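Local structure of disease resistance protein RRS1 (Arabidopsis thaliana, 5W3X) at residues C42-K45 and F46-C50. The protein binds the W box of DNA as a transcription factor, confers resistance to fungal and bacterial pathogens, and with RPS4 elicits a hypersensitive response. Residues are numbered along the deposited sequence; the frame is centred on the assembly and turned at random.
Sequences CAYK and FTHGC. With ZN (zinc ion), chain G.
Cys42 and Cys50, the cysteine half of the C2H2-type zinc site of the WRKY domain, grip one zinc ion and close the short loop between them. Cys42 SG lies 2.3 Å from the zinc and Cys50 SG 2.1 Å. His74 and His76 complete the four ligands, so the end of strand 37-42 is tied to the chain that follows strand 66-71. Both sulfurs stand anti to their own backbone N (chi1 -176° and -178°), which turns them to the same metal.

Backbone bonds shape the loop. A type I turn runs from Cys42 to Lys45, and within it Tyr44 N donates to Cys42 SG at 3.2 Å, almost straight at 168°. This N-H probably stabilises negative charge on the thiolate. The turn runs into the short, weakly bonded helix 45-48. Tyr44 O then takes two donors from opposite faces of its carbonyl plane: His48 N at 3.0 Å and Cys50 N at 3.3 Å. Gly49 leaves the helix with positive phi, and the chain bends back to the metal.

The Tyr44 and His48 side chains run alongside each other in one direction, with their rings nearly perpendicular but obliquely placed. Thr47 OG1 sits in the plane of the Tyr44 ring, at its edge, 3.6 Å from Tyr44 CD1. The same hydroxyl shares a hydrogen bond with His48 ND1, which helps fix the imidazole. Tyr44 also meets the ligand His76 edge-to-face.

One water links the loop ends: it donates to Cys50 O at 2.9 Å and weakly accepts from Cys42 N.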
loop_
_atom_site.group_PDB
_atom_site.type_symbol
_atom_site.label_atom_id
_atom_site.label_comp_id
_atom_site.label_asym_id
_atom_site.label_seq_id
_atom_site.Cartn_x
_atom_site.Cartn_y
_atom_site.Cartn_z
ATOM N N CYS B 42 19.982 -2.472 -8.333
ATOM C CA CYS B 42 20.993 -2.023 -9.299
ATOM C C CYS B 42 20.439 -1.306 -10.537
ATOM O O CYS B 42 19.371 -1.639 -11.041
ATOM C CB CYS B 42 21.855 -3.200 -9.775
ATOM S SG CYS B 42 23.198 -2.666 -10.888
ATOM N N ALA B 43 21.183 -0.328 -11.038
ATOM C CA ALA B 43 20.778 0.376 -12.254
ATOM C C ALA B 43 20.753 -0.551 -13.472
ATOM O O ALA B 43 20.148 -0.222 -14.493
ATOM C CB ALA B 43 21.701 1.554 -12.513
ATOM N N TYR B 44 21.401 -1.709 -13.366
ATOM C CA TYR B 44 21.432 -2.673 -14.466
ATOM C C TYR B 44 20.583 -3.905 -14.164
ATOM O O TYR B 44 20.832 -4.988 -14.698
ATOM C CB TYR B 44 22.874 -3.096 -14.763
ATOM C CG TYR B 44 23.786 -1.928 -15.043
ATOM C CD1 TYR B 44 23.804 -1.317 -16.296
ATOM C CD2 TYR B 44 24.618 -1.422 -14.052
ATOM C CE1 TYR B 44 24.638 -0.236 -16.556
ATOM C CE2 TYR B 44 25.452 -0.343 -14.298
ATOM C CZ TYR B 44 25.460 0.247 -15.549
ATOM O OH TYR B 44 26.296 1.319 -15.780
ATOM N N LYS B 45 19.554 -3.729 -13.340
ATOM C CA LYS B 45 18.633 -4.817 -13.055
ATOM C C LYS B 45 17.915 -5.286 -14.313
ATOM O O LYS B 45 17.712 -6.475 -14.516
ATOM C CB LYS B 45 17.598 -4.391 -12.015
ATOM C CG LYS B 45 16.526 -5.447 -11.743
ATOM C CD LYS B 45 15.605 -5.023 -10.608
ATOM C CE LYS B 45 14.566 -6.082 -10.310
ATOM N NZ LYS B 45 15.207 -7.401 -10.071
ATOM N N PHE B 46 17.511 -4.336 -15.143
ATOM C CA PHE B 46 16.690 -4.640 -16.303
ATOM C C PHE B 46 17.562 -5.067 -17.483
ATOM O O PHE B 46 17.340 -6.120 -18.086
ATOM C CB PHE B 46 15.831 -3.423 -16.651
ATOM C CG PHE B 46 14.952 -3.603 -17.859
ATOM C CD1 PHE B 46 13.897 -4.503 -17.840
ATOM C CD2 PHE B 46 15.153 -2.833 -18.999
ATOM C CE1 PHE B 46 13.077 -4.656 -18.948
ATOM C CE2 PHE B 46 14.333 -2.980 -20.110
ATOM C CZ PHE B 46 13.295 -3.892 -20.084
ATOM N N THR B 47 18.567 -4.254 -17.789
ATOM C CA THR B 47 19.436 -4.508 -18.934
ATOM C C THR B 47 20.262 -5.780 -18.759
ATOM O O THR B 47 20.464 -6.526 -19.713
ATOM C CB THR B 47 20.387 -3.316 -19.193
ATOM O OG1 THR B 47 21.128 -3.014 -18.003
ATOM C CG2 THR B 47 19.598 -2.091 -19.606
ATOM N N HIS B 48 20.729 -6.038 -17.544
ATOM C CA HIS B 48 21.618 -7.172 -17.318
ATOM C C HIS B 48 21.069 -8.253 -16.394
ATOM O O HIS B 48 21.746 -9.253 -16.140
ATOM C CB HIS B 48 22.945 -6.674 -16.754
ATOM C CG HIS B 48 23.785 -5.947 -17.752
ATOM N ND1 HIS B 48 23.538 -4.644 -18.125
ATOM C CD2 HIS B 48 24.858 -6.349 -18.475
ATOM C CE1 HIS B 48 24.432 -4.268 -19.024
ATOM N NE2 HIS B 48 25.243 -5.285 -19.254
ATOM N N GLY B 49 19.855 -8.059 -15.889
ATOM C CA GLY B 49 19.280 -8.999 -14.940
ATOM C C GLY B 49 19.971 -8.996 -13.583
ATOM O O GLY B 49 19.761 -9.911 -12.787
ATOM N N CYS B 50 20.774 -7.968 -13.303
ATOM C CA CYS B 50 21.538 -7.907 -12.051
ATOM C C CYS B 50 20.605 -7.930 -10.840
ATOM O O CYS B 50 19.596 -7.216 -10.806
ATOM C CB CYS B 50 22.427 -6.654 -12.020
ATOM S SG CYS B 50 23.480 -6.489 -10.526
HETATM ZN ZN ZN G . 24.454 -4.588 -10.712
HETATM O O HOH W 1 18.765 -5.608 -8.526
#